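Local coordinates for protein glutathione S-transferase (Bombyx mori, PDB 5ZFG) that probably catalyses glutathione transfer to electrophilic substrates and metabolises the insecticide diazinon in the silkworm, at residues L71-C75 and D76-P80; V132-S135 and L136-E140. All coordinates share one frame; numbering follows the deposited sequence.

Interaction 1: L71-C75 and D76-P80; sequences LQYIC and DKYRP
The carbonyl oxygens of Gln72 to Cys75 receive, in order, the backbone N-H groups of Asp76, Lys77, Tyr78 and Arg79, four i to i+4 hydrogen bonds of which the first, Asp76 N to Gln72 O at 2.9 Å, is the straightest at 168°. The last, Arg79 N to Cys75 O, is also 2.9 Å but bends to 142°, for Arg79 already leaves helical geometry. Pro80 N, 3.1 Å from Cys75 O, carries no hydrogen and so cannot continue the i to i+4 series. The side chains show how an aliphatic stem can pack between aromatic rings. Lys77 CB sits over one face of the Tyr73 ring in a CH-pi contact, 4.2 Å from its centroid and displaced toward the rim. Lys77 has CG trans to the backbone N (chi1 173°), and Tyr73 has the same arrangement, which sends the two out side by side in the same direction. In the Lys77 conformer described here, one of two, its CG also lies over the centre of the Tyr78 ring. Ile74 CD1 adds a looser apolar touch on Tyr78 CD2 at 4.5 Å. Asp76 folds its carboxylate back over the preceding turn, bringing OD2 to 3.3 Å from Gln72 O; these two acceptors cannot bond, and the charge is met instead by a salt bridge from OD1 to Arg92. With an alanine in place of Asp76, the Arg92 guanidinium would probably lose that anionic mate. Both tyrosine hydroxyls hydrogen-bond to Asp59 OD2, linking the end of the helix to strand 56-59. In this thioredoxin-like domain, helix 67-78 packs through Ile74 against Leu21 of helix 12-23 and Leu57 of strand 56-59, while Gln72 leans on Leu99 of helix 89-114 and Tyr73 meets Ala93 of the second subunit.

Interaction 2: V132-S135 and L136-E140; sequences VHIS and LDVLE
Val132 O receives Leu136 N in a nearly linear hydrogen bond of 3.0 Å with an N-H...O angle of 174°. Their side chains run alongside each other, Val132 CG1 against Leu136 CD1 at 3.8 Å, and Leu136 CG passes 3.4 Å from Val132 O. The pair illustrates the apolar i to i+4 pairing on the buried side of a helix: both residues reach Leu170 of helix 160-172, with Leu136 also meeting Tyr106 of helix 89-114 and Ile183 of helix 181-193. Next, His133 O accepts Asp137 N at 2.8 Å, while the His133 imidazole turns from this partner to hydrogen-bond through ND1 to Tyr180 OH and to meet the Phe175 ring obliquely. Helix 126-146 is part of the all-helical C-terminal domain of the glutathione transferase fold, and its turns are fitted to neighbours on several sides. Ile134 follows, with Ile134 O bonded to Val138 N at 2.9 Å. Val138 CG2 comes within 3.2 Å of that same Ile134 O, because the branch lies beside its own backbone N, and it meets Ile134 CG2 more loosely at 4.4 Å. Beyond this, Val138 packs on Phe101 and on Gln51 of the second subunit. Ser135 closes the segment, Leu139 N bonding to Ser135 O at 3.0 Å. The serine hydroxyl swings back beside the backbone N (chi1 -64°), where OG is gripped twice, giving its hydrogen to Lys131 O in the preceding turn and accepting one from Asn109 ND2 on helix 89-114.

Overall arrangement
From the N terminus, the chain first builds the thioredoxin-like sheet and its helices, and interaction 1 falls at the end of helix 67-78. The chain then passes through helix 89-114 before reaching interaction 2 within helix 126-146. Each contact joins consecutive residues, so neither closes a long loop; the two stand in series, without nesting or crossing. The centres of interaction 1 and interaction 2 are about 29 Å apart, on opposite sides of the chain's centre. The nearest atoms of interaction 1 and interaction 2 are about 14 Å apart. What they share is helix 89-114: residues 71-80 lean on it from the N-terminal domain, residues 132-140 from the C-terminal one, and both regions reach the second subunit.

Interaction 1: L71-C75 and D76-P80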
ATOM      1  N   LEU B  71      -9.230   5.769  -1.037  1.00  4.50           N
ATOM      2  CA  LEU B  71     -10.349   4.847  -0.840  1.00  5.21           C
ATOM      3  C   LEU B  71     -10.685   4.691   0.642  1.00  5.76           C
ATOM      4  O   LEU B  71     -11.860   4.742   1.047  1.00  5.00           O
ATOM      5  CB  LEU B  71     -10.028   3.481  -1.453  1.00  5.16           C
ATOM      6  CG  LEU B  71      -9.930   3.391  -2.985  1.00  3.30           C
ATOM      7  CD1 LEU B  71      -9.443   2.028  -3.424  1.00  5.68           C
ATOM      8  CD2 LEU B  71     -11.297   3.694  -3.589  1.00  8.31           C
ATOM      9  N   GLN B  72      -9.665   4.497   1.469  1.00  3.99           N
ATOM     10  CA  GLN B  72      -9.894   4.339   2.907  1.00  5.35           C
ATOM     11  C   GLN B  72     -10.483   5.606   3.524  1.00  6.64           C
ATOM     12  O   GLN B  72     -11.387   5.538   4.374  1.00  6.56           O
ATOM     13  CB  GLN B  72      -8.576   3.944   3.577  1.00  4.31           C
ATOM     14  CG  GLN B  72      -8.122   2.543   3.125  1.00  5.66           C
ATOM     15  CD  GLN B  72      -6.645   2.273   3.344  1.00 13.32           C
ATOM     16  OE1 GLN B  72      -5.823   3.182   3.284  1.00  6.34           O
ATOM     17  NE2 GLN B  72      -6.302   1.002   3.585  1.00 11.72           N
ATOM     18  N   TYR B  73     -10.018   6.770   3.072  1.00  4.69           N
ATOM     19  CA  TYR B  73     -10.446   8.036   3.662  1.00  6.88           C
ATOM     20  C   TYR B  73     -11.897   8.345   3.321  1.00  7.31           C
ATOM     21  O   TYR B  73     -12.665   8.761   4.192  1.00  6.83           O
ATOM     22  CB  TYR B  73      -9.535   9.158   3.180  1.00  5.22           C
ATOM     23  CG  TYR B  73     -10.054  10.562   3.470  1.00  7.13           C
ATOM     24  CD1 TYR B  73     -10.065  11.053   4.765  1.00 10.00           C
ATOM     25  CD2 TYR B  73     -10.527  11.370   2.451  1.00 11.38           C
ATOM     26  CE1 TYR B  73     -10.532  12.327   5.042  1.00 10.47           C
ATOM     27  CE2 TYR B  73     -11.010  12.650   2.715  1.00 10.47           C
ATOM     28  CZ  TYR B  73     -11.001  13.115   4.017  1.00 10.55           C
ATOM     29  OH  TYR B  73     -11.454  14.388   4.301  1.00 16.66           O
ATOM     30  N   ILE B  74     -12.291   8.124   2.065  1.00  6.59           N
ATOM     31  CA  ILE B  74     -13.670   8.398   1.668  1.00  7.41           C
ATOM     32  C   ILE B  74     -14.644   7.583   2.517  1.00 11.53           C
ATOM     33  O   ILE B  74     -15.686   8.091   2.964  1.00  8.80           O
ATOM     34  CB  ILE B  74     -13.842   8.125   0.159  1.00  7.24           C
ATOM     35  CG1 ILE B  74     -13.117   9.193  -0.656  1.00 10.23           C
ATOM     36  CG2 ILE B  74     -15.325   8.073  -0.198  1.00 14.18           C
ATOM     37  CD1 ILE B  74     -13.047  10.532  -0.007  1.00 19.99           C
ATOM     38  N   CYS B  75     -14.298   6.325   2.804  1.00  8.11           N
ATOM     39  CA  CYS B  75     -15.147   5.490   3.654  1.00  7.61           C
ATOM     40  C   CYS B  75     -15.105   5.945   5.108  1.00 11.65           C
ATOM     41  O   CYS B  75     -16.155   6.131   5.736  1.00 11.03           O
ATOM     42  CB  CYS B  75     -14.732   4.023   3.545  1.00  7.47           C
ATOM     43  SG  CYS B  75     -14.913   3.320   1.907  1.00  9.34           S
ATOM     44  N   ASP B  76     -13.897   6.123   5.663  1.00  8.48           N
ATOM     45  CA  ASP B  76     -13.752   6.527   7.068  1.00 11.13           C
ATOM     46  C   ASP B  76     -14.450   7.852   7.352  1.00  8.39           C
ATOM     47  O   ASP B  76     -15.050   8.030   8.417  1.00 11.96           O
ATOM     48  CB  ASP B  76     -12.273   6.667   7.451  1.00  9.78           C
ATOM     49  CG  ASP B  76     -11.527   5.334   7.487  1.00  9.06           C
ATOM     50  OD1 ASP B  76     -12.178   4.271   7.543  1.00 10.80           O
ATOM     51  OD2 ASP B  76     -10.272   5.375   7.474  1.00  9.51           O
ATOM     52  N   LYS B  77     -14.357   8.805   6.429  1.00  9.34           N
ATOM     53  CA  LYS B  77     -14.881  10.142   6.680  0.54 11.33           C
ATOM     54  C   LYS B  77     -16.380  10.223   6.406  1.00 13.37           C
ATOM     55  O   LYS B  77     -17.138  10.765   7.215  1.00 14.02           O
ATOM     56  CB  LYS B  77     -14.120  11.163   5.829  0.54 11.18           C
ATOM     57  CG  LYS B  77     -14.696  12.568   5.879  0.54 13.26           C
ATOM     58  CD  LYS B  77     -14.368  13.250   7.189  0.54 13.17           C
ATOM     59  CE  LYS B  77     -14.645  14.745   7.098  0.54 24.05           C
ATOM     60  NZ  LYS B  77     -14.940  15.327   8.435  0.54 24.26           N
ATOM     61  N   TYR B  78     -16.831   9.687   5.271  1.00 13.20           N
ATOM     62  CA  TYR B  78     -18.218   9.922   4.870  1.00 10.75           C
ATOM     63  C   TYR B  78     -19.164   8.748   5.060  1.00 13.44           C
ATOM     64  O   TYR B  78     -20.378   8.970   5.137  1.00 14.01           O
ATOM     65  CB  TYR B  78     -18.263  10.385   3.413  1.00 10.51           C
ATOM     66  CG  TYR B  78     -17.590  11.708   3.310  1.00 14.54           C
ATOM     67  CD1 TYR B  78     -18.112  12.820   3.980  1.00 12.79           C
ATOM     68  CD2 TYR B  78     -16.407  11.853   2.609  1.00 10.99           C
ATOM     69  CE1 TYR B  78     -17.479  14.034   3.930  1.00 18.49           C
ATOM     70  CE2 TYR B  78     -15.773  13.065   2.546  1.00 11.16           C
ATOM     71  CZ  TYR B  78     -16.314  14.154   3.205  1.00 17.33           C
ATOM     72  OH  TYR B  78     -15.675  15.364   3.155  1.00 16.86           O
ATOM     73  N   ARG B  79     -18.685   7.512   5.141  1.00 11.14           N
ATOM     74  CA  ARG B  79     -19.577   6.371   5.361  1.00 12.31           C
ATOM     75  C   ARG B  79     -18.944   5.369   6.319  1.00 13.32           C
ATOM     76  O   ARG B  79     -18.752   4.201   5.975  1.00 12.76           O
ATOM     77  CB  ARG B  79     -19.940   5.697   4.037  1.00 15.14           C
ATOM     78  CG  ARG B  79     -20.704   6.566   3.035  1.00 24.22           C
ATOM     79  CD  ARG B  79     -22.182   6.705   3.392  1.00 19.13           C
ATOM     80  NE  ARG B  79     -22.865   5.418   3.431  1.00 28.12           N
ATOM     81  CZ  ARG B  79     -23.554   4.894   2.421  1.00 32.73           C
ATOM     82  NH1 ARG B  79     -24.136   3.711   2.576  1.00 35.70           N
ATOM     83  NH2 ARG B  79     -23.665   5.543   1.258  1.00 21.54           N
ATOM     84  N   PRO B  80     -18.634   5.789   7.556  1.00 14.33           N
ATOM     85  CA  PRO B  80     -17.887   4.890   8.459  1.00 16.22           C
ATOM     86  C   PRO B  80     -18.614   3.603   8.785  1.00 20.81           C
ATOM     87  O   PRO B  80     -17.963   2.584   9.039  1.00 26.94           O
ATOM     88  CB  PRO B  80     -17.669   5.742   9.719  1.00 17.09           C
ATOM     89  CG  PRO B  80     -18.687   6.827   9.633  1.00 18.48           C
ATOM     90  CD  PRO B  80     -18.856   7.110   8.166  1.00 15.59           C
TER

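Interaction 2: V132-S135 and L136-E140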
ATOM      1  N   VAL B 132       2.391 -12.547 -14.715  1.00 12.78           N
ATOM      2  CA  VAL B 132       0.943 -12.363 -14.780  1.00 14.19           C
ATOM      3  C   VAL B 132       0.241 -13.599 -14.236  1.00 14.83           C
ATOM      4  O   VAL B 132      -0.679 -13.506 -13.412  1.00 11.73           O
ATOM      5  CB  VAL B 132       0.486 -12.064 -16.221  1.00 15.32           C
ATOM      6  CG1 VAL B 132      -1.030 -12.112 -16.297  1.00 14.18           C
ATOM      7  CG2 VAL B 132       1.016 -10.718 -16.691  1.00 12.10           C
ATOM      8  N   HIS B 133       0.681 -14.782 -14.672  1.00 11.97           N
ATOM      9  CA  HIS B 133       0.013 -15.998 -14.219  1.00 16.49           C
ATOM     10  C   HIS B 133       0.228 -16.239 -12.728  1.00 12.34           C
ATOM     11  O   HIS B 133      -0.664 -16.766 -12.056  1.00 13.88           O
ATOM     12  CB  HIS B 133       0.479 -17.196 -15.061  1.00 12.82           C
ATOM     13  CG  HIS B 133      -0.200 -17.275 -16.395  1.00 18.77           C
ATOM     14  ND1 HIS B 133      -1.522 -17.635 -16.532  1.00 19.14           N
ATOM     15  CD2 HIS B 133       0.245 -16.988 -17.643  1.00 16.79           C
ATOM     16  CE1 HIS B 133      -1.858 -17.596 -17.810  1.00 19.85           C
ATOM     17  NE2 HIS B 133      -0.805 -17.205 -18.505  1.00 26.75           N
ATOM     18  N   ILE B 134       1.383 -15.855 -12.185  1.00 13.00           N
ATOM     19  CA  ILE B 134       1.591 -16.010 -10.747  1.00 14.98           C
ATOM     20  C   ILE B 134       0.644 -15.103  -9.959  1.00 15.43           C
ATOM     21  O   ILE B 134       0.071 -15.519  -8.939  1.00 12.62           O
ATOM     22  CB  ILE B 134       3.071 -15.759 -10.394  1.00 13.92           C
ATOM     23  CG1 ILE B 134       3.924 -16.929 -10.897  1.00 20.28           C
ATOM     24  CG2 ILE B 134       3.245 -15.606  -8.895  1.00 18.72           C
ATOM     25  CD1 ILE B 134       5.350 -16.565 -11.210  1.00 26.35           C
ATOM     26  N   SER B 135       0.426 -13.870 -10.437  1.00 11.87           N
ATOM     27  CA  SER B 135      -0.488 -12.952  -9.754  1.00 15.19           C
ATOM     28  C   SER B 135      -1.918 -13.468  -9.793  1.00 10.41           C
ATOM     29  O   SER B 135      -2.636 -13.417  -8.786  1.00 11.08           O
ATOM     30  CB  SER B 135      -0.420 -11.564 -10.386  1.00 14.78           C
ATOM     31  OG  SER B 135       0.862 -10.995 -10.232  1.00 14.88           O
ATOM     32  N   LEU B 136      -2.362 -13.932 -10.970  1.00 11.31           N
ATOM     33  CA  LEU B 136      -3.674 -14.550 -11.067  1.00 11.15           C
ATOM     34  C   LEU B 136      -3.768 -15.758 -10.148  1.00 12.37           C
ATOM     35  O   LEU B 136      -4.775 -15.940  -9.452  1.00 16.22           O
ATOM     36  CB  LEU B 136      -3.952 -14.946 -12.522  1.00 11.55           C
ATOM     37  CG  LEU B 136      -4.095 -13.750 -13.462  1.00 11.30           C
ATOM     38  CD1 LEU B 136      -3.962 -14.159 -14.914  1.00 11.46           C
ATOM     39  CD2 LEU B 136      -5.431 -13.050 -13.214  1.00 13.67           C
ATOM     40  N   ASP B 137      -2.708 -16.581 -10.111  1.00 15.71           N
ATOM     41  CA  ASP B 137      -2.737 -17.771  -9.269  1.00 17.20           C
ATOM     42  C   ASP B 137      -2.879 -17.401  -7.795  1.00 13.12           C
ATOM     43  O   ASP B 137      -3.629 -18.052  -7.052  1.00 16.27           O
ATOM     44  CB  ASP B 137      -1.481 -18.608  -9.505  1.00 17.49           C
ATOM     45  CG  ASP B 137      -1.612 -20.013  -8.958  1.00 24.09           C
ATOM     46  OD1 ASP B 137      -2.456 -20.778  -9.471  1.00 27.15           O
ATOM     47  OD2 ASP B 137      -0.881 -20.339  -8.004  1.00 23.53           O
ATOM     48  N   VAL B 138      -2.194 -16.339  -7.365  1.00 16.12           N
ATOM     49  CA  VAL B 138      -2.269 -15.912  -5.971  1.00 12.98           C
ATOM     50  C   VAL B 138      -3.666 -15.385  -5.644  1.00 10.26           C
ATOM     51  O   VAL B 138      -4.250 -15.741  -4.614  1.00 15.01           O
ATOM     52  CB  VAL B 138      -1.172 -14.874  -5.657  1.00 11.30           C
ATOM     53  CG1 VAL B 138      -1.414 -14.232  -4.280  1.00 11.83           C
ATOM     54  CG2 VAL B 138       0.215 -15.507  -5.718  1.00 15.74           C
ATOM     55  N   LEU B 139      -4.245 -14.554  -6.519  1.00 10.88           N
ATOM     56  CA  LEU B 139      -5.607 -14.078  -6.251  1.00 10.03           C
ATOM     57  C   LEU B 139      -6.610 -15.224  -6.283  1.00 13.31           C
ATOM     58  O   LEU B 139      -7.525 -15.285  -5.451  1.00 13.42           O
ATOM     59  CB  LEU B 139      -6.012 -12.985  -7.249  1.00 14.45           C
ATOM     60  CG  LEU B 139      -7.412 -12.388  -7.024  1.00 11.94           C
ATOM     61  CD1 LEU B 139      -7.600 -11.836  -5.606  1.00 15.12           C
ATOM     62  CD2 LEU B 139      -7.759 -11.313  -8.073  1.00 11.04           C
ATOM     63  N   GLU B 140      -6.453 -16.146  -7.240  1.00 14.64           N
ATOM     64  CA  GLU B 140      -7.291 -17.340  -7.264  1.00 15.53           C
ATOM     65  C   GLU B 140      -7.150 -18.117  -5.964  1.00 12.16           C
ATOM     66  O   GLU B 140      -8.145 -18.603  -5.408  1.00 15.66           O
ATOM     67  CB  GLU B 140      -6.918 -18.212  -8.468  1.00 18.63           C
ATOM     68  CG  GLU B 140      -7.751 -19.497  -8.617  1.00 21.49           C
ATOM     69  CD  GLU B 140      -9.082 -19.264  -9.307  1.00 24.63           C
ATOM     70  OE1 GLU B 140      -9.303 -18.145  -9.816  1.00 20.75           O
ATOM     71  OE2 GLU B 140      -9.911 -20.200  -9.349  1.00 23.70           O
TER